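Pinoresinol-lariciresinol reductase (Thuja plicata, PDB 1QYD) catalyses the NADPH-dependent, enantioselective reduction of pinoresinol to lariciresinol and of lariciresinol to secoisolariciresinol in lignan biosynthesis. Local coordinates at residues 168-173 / 180-185; 249-254 / 276-281; 11-16 / 34-39. All blocks are in the same frame, centred on the assembly; numbering follows the deposited sequence.

Interaction 1 of 3, residues 168-173 / 180-185; sequences LAQLDG and DKVLIY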
# COMPACT_ATOMS: atom_id res chain seq x y z
N LEU A 168 25.22 11.25 7.91
CA LEU A 168 26.22 11.34 6.83
C LEU A 168 25.89 10.40 5.66
O LEU A 168 26.64 10.23 4.71
CB LEU A 168 27.63 11.05 7.38
CG LEU A 168 28.73 12.12 7.29
CD1 LEU A 168 28.19 13.50 7.51
CD2 LEU A 168 29.79 11.82 8.34
N ALA A 169 24.63 9.90 5.75
CA ALA A 169 23.87 9.01 4.89
C ALA A 169 24.07 7.51 5.11
O ALA A 169 23.97 6.68 4.20
CB ALA A 169 24.18 9.37 3.44
N GLN A 170 24.26 7.11 6.39
CA GLN A 170 24.57 5.73 6.67
C GLN A 170 23.45 4.78 6.97
O GLN A 170 22.51 5.03 7.73
CB GLN A 170 25.58 5.69 7.78
CG GLN A 170 26.94 5.37 7.12
CD GLN A 170 27.91 6.53 6.95
OE1 GLN A 170 28.35 6.89 5.87
NE2 GLN A 170 28.31 7.13 8.05
N LEU A 171 23.66 3.64 6.31
CA LEU A 171 22.79 2.47 6.25
C LEU A 171 22.30 1.92 7.56
O LEU A 171 21.59 0.90 7.55
CB LEU A 171 23.49 1.27 5.53
CG LEU A 171 24.06 1.24 4.11
CD1 LEU A 171 24.46 -0.18 3.75
CD2 LEU A 171 23.02 1.68 3.11
N ASP A 172 22.73 2.54 8.67
CA ASP A 172 22.43 2.05 10.01
C ASP A 172 21.33 2.79 10.74
O ASP A 172 20.79 2.30 11.74
CB ASP A 172 23.72 2.07 10.89
CG ASP A 172 24.47 3.37 11.12
OD1 ASP A 172 24.01 4.45 10.77
OD2 ASP A 172 25.55 3.30 11.68
N GLY A 173 21.00 3.97 10.21
CA GLY A 173 19.89 4.73 10.73
C GLY A 173 20.23 5.60 11.91
O GLY A 173 19.33 6.26 12.42
N ASP A 180 35.12 6.89 13.46
CA ASP A 180 35.92 5.84 12.81
C ASP A 180 35.55 5.62 11.34
O ASP A 180 36.30 6.11 10.50
CB ASP A 180 35.82 4.44 13.50
CG ASP A 180 36.42 4.27 14.90
OD1 ASP A 180 37.23 3.37 15.09
OD2 ASP A 180 36.04 5.02 15.80
N LYS A 181 34.43 4.96 10.98
CA LYS A 181 34.07 4.66 9.59
C LYS A 181 33.00 5.55 8.99
O LYS A 181 32.34 6.32 9.69
CB LYS A 181 33.51 3.28 9.41
CG LYS A 181 34.36 2.10 9.80
CD LYS A 181 33.39 1.07 10.37
CE LYS A 181 32.93 1.48 11.77
NZ LYS A 181 32.03 0.47 12.28
N VAL A 182 32.86 5.36 7.68
CA VAL A 182 31.80 5.91 6.86
C VAL A 182 31.76 5.05 5.63
O VAL A 182 32.78 4.80 4.99
CB VAL A 182 32.00 7.39 6.34
CG1 VAL A 182 31.42 8.37 7.36
CG2 VAL A 182 33.47 7.68 6.08
N LEU A 183 30.57 4.54 5.31
CA LEU A 183 30.37 3.77 4.09
C LEU A 183 30.09 4.80 2.98
O LEU A 183 29.28 5.71 3.20
CB LEU A 183 29.20 2.81 4.32
CG LEU A 183 29.04 1.48 3.53
CD1 LEU A 183 28.84 0.31 4.51
CD2 LEU A 183 27.78 1.50 2.66
N ILE A 184 30.82 4.77 1.84
CA ILE A 184 30.54 5.67 0.71
C ILE A 184 29.98 4.88 -0.47
O ILE A 184 30.26 3.71 -0.72
CB ILE A 184 31.82 6.47 0.24
CG1 ILE A 184 32.36 7.38 1.33
CG2 ILE A 184 31.44 7.39 -0.92
CD1 ILE A 184 33.33 8.48 0.85
N TYR A 185 29.11 5.53 -1.21
CA TYR A 185 28.43 4.88 -2.29
C TYR A 185 29.16 5.18 -3.57
O TYR A 185 29.11 6.25 -4.18
CB TYR A 185 26.97 5.37 -2.27
CG TYR A 185 26.36 5.07 -0.89
CD1 TYR A 185 26.07 6.12 -0.01
CD2 TYR A 185 26.17 3.74 -0.49
CE1 TYR A 185 25.62 5.86 1.28
CE2 TYR A 185 25.70 3.47 0.79
CZ TYR A 185 25.45 4.52 1.66
OH TYR A 185 25.11 4.25 2.97
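Q170 reaches across to V182 and L183 through the length of its side chain, while L171 and A169 meet Y185. Past CB of Q170, CG lies 4.1 Å from L183 N, and the chain bends at chi2 (103°) to swing CD over to the short strand 181-182. There the amide splits its work: Q170 OE1 accepts a weak bond from L183 N (3.3 Å, N-H...O 122°), and Q170 NE2 rests 3.4 Å from V182 CG1. The grip is poor, because Q170 OE1 also faces another acceptor, L183 O, at 3.1 Å. The Y185 hydroxyl is more firmly placed. Y185 OH donates to A169 O at 3.0 Å, the oxygen lying in the plane of the ring at its edge. L171 CD2 packs 3.3 Å from Y185 OH, and L171 CD1 packs on L183 CD2. A phenylalanine in place of Y185 would probably leave A169 O without this donor and L171 CD2 without its closest neighbour across the contact. Q229, at the start of helix 229-241, bonds Y185 N and so helps hold segment 180-185. Segment 168-173, mostly a type I turn from Q170 to G173, is thus tied down near the inferred substrate-binding residue H271 by one sound hydroxyl bond, one weak amide bond and apolar packing.

Interaction 2 of 3, residues 249-254 / 276-281; sequences ISSQDF and FFRGDL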
# COMPACT_ATOMS: atom_id res chain seq x y z
N ILE A 249 31.30 1.47 -1.63
CA ILE A 249 30.49 0.32 -2.02
C ILE A 249 29.82 0.53 -3.38
O ILE A 249 29.72 1.67 -3.79
CB ILE A 249 29.49 0.10 -0.87
CG1 ILE A 249 29.10 -1.35 -0.92
CG2 ILE A 249 28.27 1.00 -0.96
CD1 ILE A 249 28.37 -1.85 0.34
N SER A 250 29.31 -0.47 -4.12
CA SER A 250 28.82 -0.31 -5.50
C SER A 250 27.44 -0.87 -5.87
O SER A 250 26.76 -1.41 -5.00
CB SER A 250 29.87 -0.91 -6.43
OG SER A 250 30.13 -2.27 -6.09
N SER A 251 27.01 -0.80 -7.14
CA SER A 251 25.69 -1.25 -7.58
C SER A 251 25.21 -2.70 -7.39
O SER A 251 24.44 -2.92 -6.44
CB SER A 251 25.51 -0.89 -9.07
OG SER A 251 25.39 0.50 -9.37
N GLN A 252 25.63 -3.69 -8.21
CA GLN A 252 25.10 -5.08 -8.32
C GLN A 252 24.50 -6.02 -7.23
O GLN A 252 23.26 -6.12 -7.04
CB GLN A 252 26.18 -5.88 -9.08
CG GLN A 252 27.58 -5.90 -8.47
CD GLN A 252 28.65 -6.70 -9.21
OE1 GLN A 252 28.46 -7.84 -9.64
NE2 GLN A 252 29.82 -6.07 -9.34
N ASP A 253 25.34 -6.78 -6.50
CA ASP A 253 24.87 -7.72 -5.48
C ASP A 253 24.41 -7.05 -4.16
O ASP A 253 24.01 -7.71 -3.21
CB ASP A 253 26.00 -8.75 -5.21
CG ASP A 253 26.21 -9.82 -6.28
OD1 ASP A 253 26.34 -9.47 -7.46
OD2 ASP A 253 26.25 -11.02 -5.96
N PHE A 254 24.46 -5.71 -4.19
CA PHE A 254 24.21 -4.71 -3.14
C PHE A 254 22.77 -4.31 -3.32
O PHE A 254 21.98 -4.18 -2.38
CB PHE A 254 25.20 -3.55 -3.36
CG PHE A 254 26.59 -4.12 -3.67
CD1 PHE A 254 26.99 -4.35 -5.01
CD2 PHE A 254 27.45 -4.51 -2.64
CE1 PHE A 254 28.21 -4.95 -5.28
CE2 PHE A 254 28.68 -5.11 -2.93
CZ PHE A 254 29.06 -5.34 -4.25
N PHE A 276 22.48 8.74 -4.45
CA PHE A 276 23.93 8.62 -4.60
C PHE A 276 24.38 7.45 -5.50
O PHE A 276 25.14 6.60 -5.05
CB PHE A 276 24.61 8.46 -3.19
CG PHE A 276 24.19 9.38 -2.03
CD1 PHE A 276 24.65 10.69 -1.97
CD2 PHE A 276 23.32 8.91 -1.03
CE1 PHE A 276 24.26 11.52 -0.92
CE2 PHE A 276 22.92 9.74 0.03
CZ PHE A 276 23.40 11.04 0.09
N PHE A 277 23.90 7.37 -6.77
CA PHE A 277 24.29 6.39 -7.79
C PHE A 277 23.78 6.71 -9.19
O PHE A 277 24.56 6.62 -10.15
CB PHE A 277 23.78 4.98 -7.56
CG PHE A 277 24.63 4.12 -6.65
CD1 PHE A 277 24.08 3.62 -5.46
CD2 PHE A 277 25.96 3.85 -6.99
CE1 PHE A 277 24.85 2.86 -4.60
CE2 PHE A 277 26.73 3.08 -6.12
CZ PHE A 277 26.18 2.59 -4.93
N ARG A 278 22.46 6.95 -9.32
CA ARG A 278 21.80 7.37 -10.56
C ARG A 278 21.59 8.88 -10.49
O ARG A 278 21.18 9.54 -11.46
CB ARG A 278 20.42 6.68 -10.75
CG ARG A 278 20.36 5.41 -11.63
CD ARG A 278 21.22 4.20 -11.18
NE ARG A 278 20.93 3.77 -9.81
CZ ARG A 278 21.17 2.56 -9.27
NH1 ARG A 278 21.73 1.54 -9.94
NH2 ARG A 278 20.80 2.37 -8.00
N GLY A 279 21.87 9.47 -9.32
CA GLY A 279 21.91 10.90 -9.11
C GLY A 279 20.68 11.73 -9.38
O GLY A 279 20.84 12.88 -9.77
N ASP A 280 19.46 11.23 -9.11
CA ASP A 280 18.22 11.99 -9.29
C ASP A 280 17.99 13.27 -8.48
O ASP A 280 16.84 13.71 -8.33
CB ASP A 280 17.04 11.06 -9.06
CG ASP A 280 16.98 9.89 -10.02
OD1 ASP A 280 16.60 8.80 -9.59
OD2 ASP A 280 17.29 10.10 -11.19
N LEU A 281 19.00 13.95 -7.94
CA LEU A 281 18.74 15.20 -7.26
C LEU A 281 19.11 16.43 -8.08
O LEU A 281 18.44 17.47 -8.05
CB LEU A 281 19.49 15.17 -5.92
CG LEU A 281 18.61 14.67 -4.75
CD1 LEU A 281 18.48 13.19 -4.79
CD2 LEU A 281 19.24 14.96 -3.43
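S251 and F277 mark the closest approach of the two backbones, their CA atoms 7.8 Å apart. This spacing is filled by side chains, not bridged by main-chain bonds. Segment 249-254 runs as an extended piece through I249 and S250 and then turns into the short helix 252-258; segment 276-281 begins where helix 272-275 ends and F276 leaves helical angles. Both lie on what is probably the substrate side of this NmrA-type reductase, whose fold is built around a Rossmann-type domain, and the contact joins the approach to one short helix with the exit from another. F277 does most of the reaching. Its CG stands anti to the carbonyl carbon (chi1 -85°), and the far end of the ring is pushed against the backbone of I249 to S251. F277 CZ lies 3.8 Å from I249 O, which comes in at the ring edge near its plane, and equally close to S250 C, while F277 CE2 is 4.0 Å from S251 N. These are van der Waals contacts of a ring with peptide groups. Y273, on the preceding helix, meets the F277 ring with the planes about 40° apart, and R278 NH2 is bonded to Y273 O. The R278 chain bends at chi2 and chi3, and R278 NH1 lies 3.8 Å from S251 OG, at the partly exposed margin of the contact. The guanidinium also lies against its own neighbour: F277 CB sits 3.6 Å above one face of the R278 guanidinium, displaced toward its rim.

Interaction 3 of 3, residues 11-16 / 34-39; sequences GGTGYI and LFRPEV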
# COMPACT_ATOMS: atom_id res chain seq x y z
N GLY A 11 -1.38 17.47 8.18
CA GLY A 11 -0.10 16.77 8.26
C GLY A 11 0.91 17.42 9.23
O GLY A 11 1.87 16.79 9.69
N GLY A 12 0.68 18.68 9.61
CA GLY A 12 1.48 19.57 10.46
C GLY A 12 1.88 19.17 11.88
O GLY A 12 2.46 20.01 12.58
N THR A 13 1.57 17.96 12.36
CA THR A 13 2.27 17.57 13.59
C THR A 13 3.51 16.80 13.15
O THR A 13 4.41 16.61 13.95
CB THR A 13 1.41 16.68 14.54
OG1 THR A 13 0.84 15.60 13.80
CG2 THR A 13 0.33 17.51 15.22
N GLY A 14 3.65 16.39 11.88
CA GLY A 14 4.77 15.60 11.38
C GLY A 14 6.09 16.35 11.35
O GLY A 14 6.19 17.49 11.80
N TYR A 15 7.11 15.69 10.77
CA TYR A 15 8.49 16.18 10.76
C TYR A 15 8.70 17.41 9.93
O TYR A 15 9.04 18.40 10.58
CB TYR A 15 9.48 15.10 10.27
CG TYR A 15 8.86 13.75 9.85
CD1 TYR A 15 8.26 13.54 8.58
CD2 TYR A 15 9.01 12.67 10.72
CE1 TYR A 15 7.83 12.26 8.20
CE2 TYR A 15 8.58 11.39 10.35
CZ TYR A 15 8.01 11.19 9.10
OH TYR A 15 7.70 9.89 8.77
N ILE A 16 8.51 17.47 8.59
CA ILE A 16 8.65 18.76 7.89
C ILE A 16 7.45 19.70 8.14
O ILE A 16 7.61 20.92 8.15
CB ILE A 16 8.86 18.47 6.38
CG1 ILE A 16 9.20 19.76 5.62
CG2 ILE A 16 7.59 17.88 5.77
CD1 ILE A 16 10.53 20.45 6.01
N LEU A 34 -5.16 21.62 10.68
CA LEU A 34 -6.05 20.48 10.76
C LEU A 34 -5.26 19.32 11.31
O LEU A 34 -4.14 19.00 10.89
CB LEU A 34 -6.59 20.09 9.40
CG LEU A 34 -7.83 19.20 9.36
CD1 LEU A 34 -8.61 19.69 8.16
CD2 LEU A 34 -7.53 17.71 9.27
N PHE A 35 -5.91 18.80 12.35
CA PHE A 35 -5.45 17.57 12.93
C PHE A 35 -6.59 16.60 13.13
O PHE A 35 -7.72 16.90 13.50
CB PHE A 35 -4.77 17.83 14.25
CG PHE A 35 -5.63 18.21 15.43
CD1 PHE A 35 -6.08 17.22 16.32
CD2 PHE A 35 -5.93 19.55 15.66
CE1 PHE A 35 -6.81 17.56 17.45
CE2 PHE A 35 -6.67 19.88 16.80
CZ PHE A 35 -7.11 18.89 17.69
N ARG A 36 -6.13 15.38 12.91
CA ARG A 36 -6.85 14.13 12.92
C ARG A 36 -7.47 13.82 14.29
O ARG A 36 -7.52 14.68 15.17
CB ARG A 36 -5.85 13.03 12.50
CG ARG A 36 -4.59 13.32 11.61
CD ARG A 36 -3.46 14.23 12.19
NE ARG A 36 -2.14 14.08 11.59
CZ ARG A 36 -1.21 15.05 11.52
NH1 ARG A 36 -1.43 16.28 11.99
NH2 ARG A 36 -0.00 14.77 11.02
N PRO A 37 -8.02 12.63 14.55
CA PRO A 37 -7.87 11.96 15.83
C PRO A 37 -6.71 10.97 15.98
O PRO A 37 -6.64 9.89 15.38
CB PRO A 37 -9.22 11.33 16.05
CG PRO A 37 -9.61 10.92 14.65
CD PRO A 37 -9.19 12.13 13.83
N GLU A 38 -5.76 11.48 16.77
CA GLU A 38 -4.57 10.84 17.35
C GLU A 38 -3.95 11.82 18.35
O GLU A 38 -2.82 12.30 18.35
CB GLU A 38 -3.53 10.47 16.30
CG GLU A 38 -3.27 8.95 16.31
CD GLU A 38 -2.44 8.38 17.47
OE1 GLU A 38 -1.25 8.70 17.56
OE2 GLU A 38 -2.96 7.57 18.25
N VAL A 39 -4.93 12.18 19.16
CA VAL A 39 -4.77 12.84 20.42
C VAL A 39 -4.78 11.66 21.41
O VAL A 39 -4.46 11.82 22.59
CB VAL A 39 -5.98 13.82 20.67
CG1 VAL A 39 -6.13 14.71 19.46
CG2 VAL A 39 -7.31 13.10 20.84
O HOH W 1 -4.02 16.51 10.07
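In the probable NADP(+) site, the glycine-rich turn carrying G11 and T13 receives the guanidinium of R36 from just beyond the next strand. R36 NH2 gives a weak hydrogen bond to G11 O at 3.1 Å, with an N-H...O angle of 147°. G11 O also accepts from G14 N at 2.9 Å, which closes the type I turn from G11 to G14. T13 OG1, set between the backbone N and the carbonyl carbon (chi1 50°), stands over one face of the guanidinium, 3.0 Å from both R36 NH1 and R36 NH2, at angles too poor for hydrogen bonds; G11 N lies over the opposite face, toward the rim. The setting is the first beta-alpha-beta unit of a Rossmann-type fold, in which strand 7-10, helix 17-26 and strand 31-34 follow one another and G12, G14 and G17 fit the GxGxxG pattern. At the positive phi of G11 (95°) a CB would jam against the preceding carbonyl oxygen, and one on G14 would be crowded by G11 O. In relatives that prefer NADPH, a basic residue after the second strand commonly meets the adenosine phosphate, and R36, beside K45, is consistent with that role. Water 1 also joins the segments, donating to L34 O at 2.6 Å and weakly accepting from G11 N at 3.4 Å.

Overall arrangement
Interactions 1 and 2 are neighbours in one region, their centres 14 Å apart, and they touch directly: I249 CG2 packs 3.5 Å from Y185 CD2, and F276 CE2 lies 3.7 Å from A169 CB. The ring of Y185 is therefore flanked by residues of both contacts. Each also lies near the substrate-binding residue inferred at H271, whose side chain is about 10 Å from that of A169 and about 9 Å from that of R278. Interaction 3 stands apart at the probable cofactor-binding end, its centre 31 Å from that of interaction 1 and 34 Å from that of interaction 2, with nearest atoms about 12 and 14 Å away. Interactions 2 and 3 lie on opposite sides of the chain's centre.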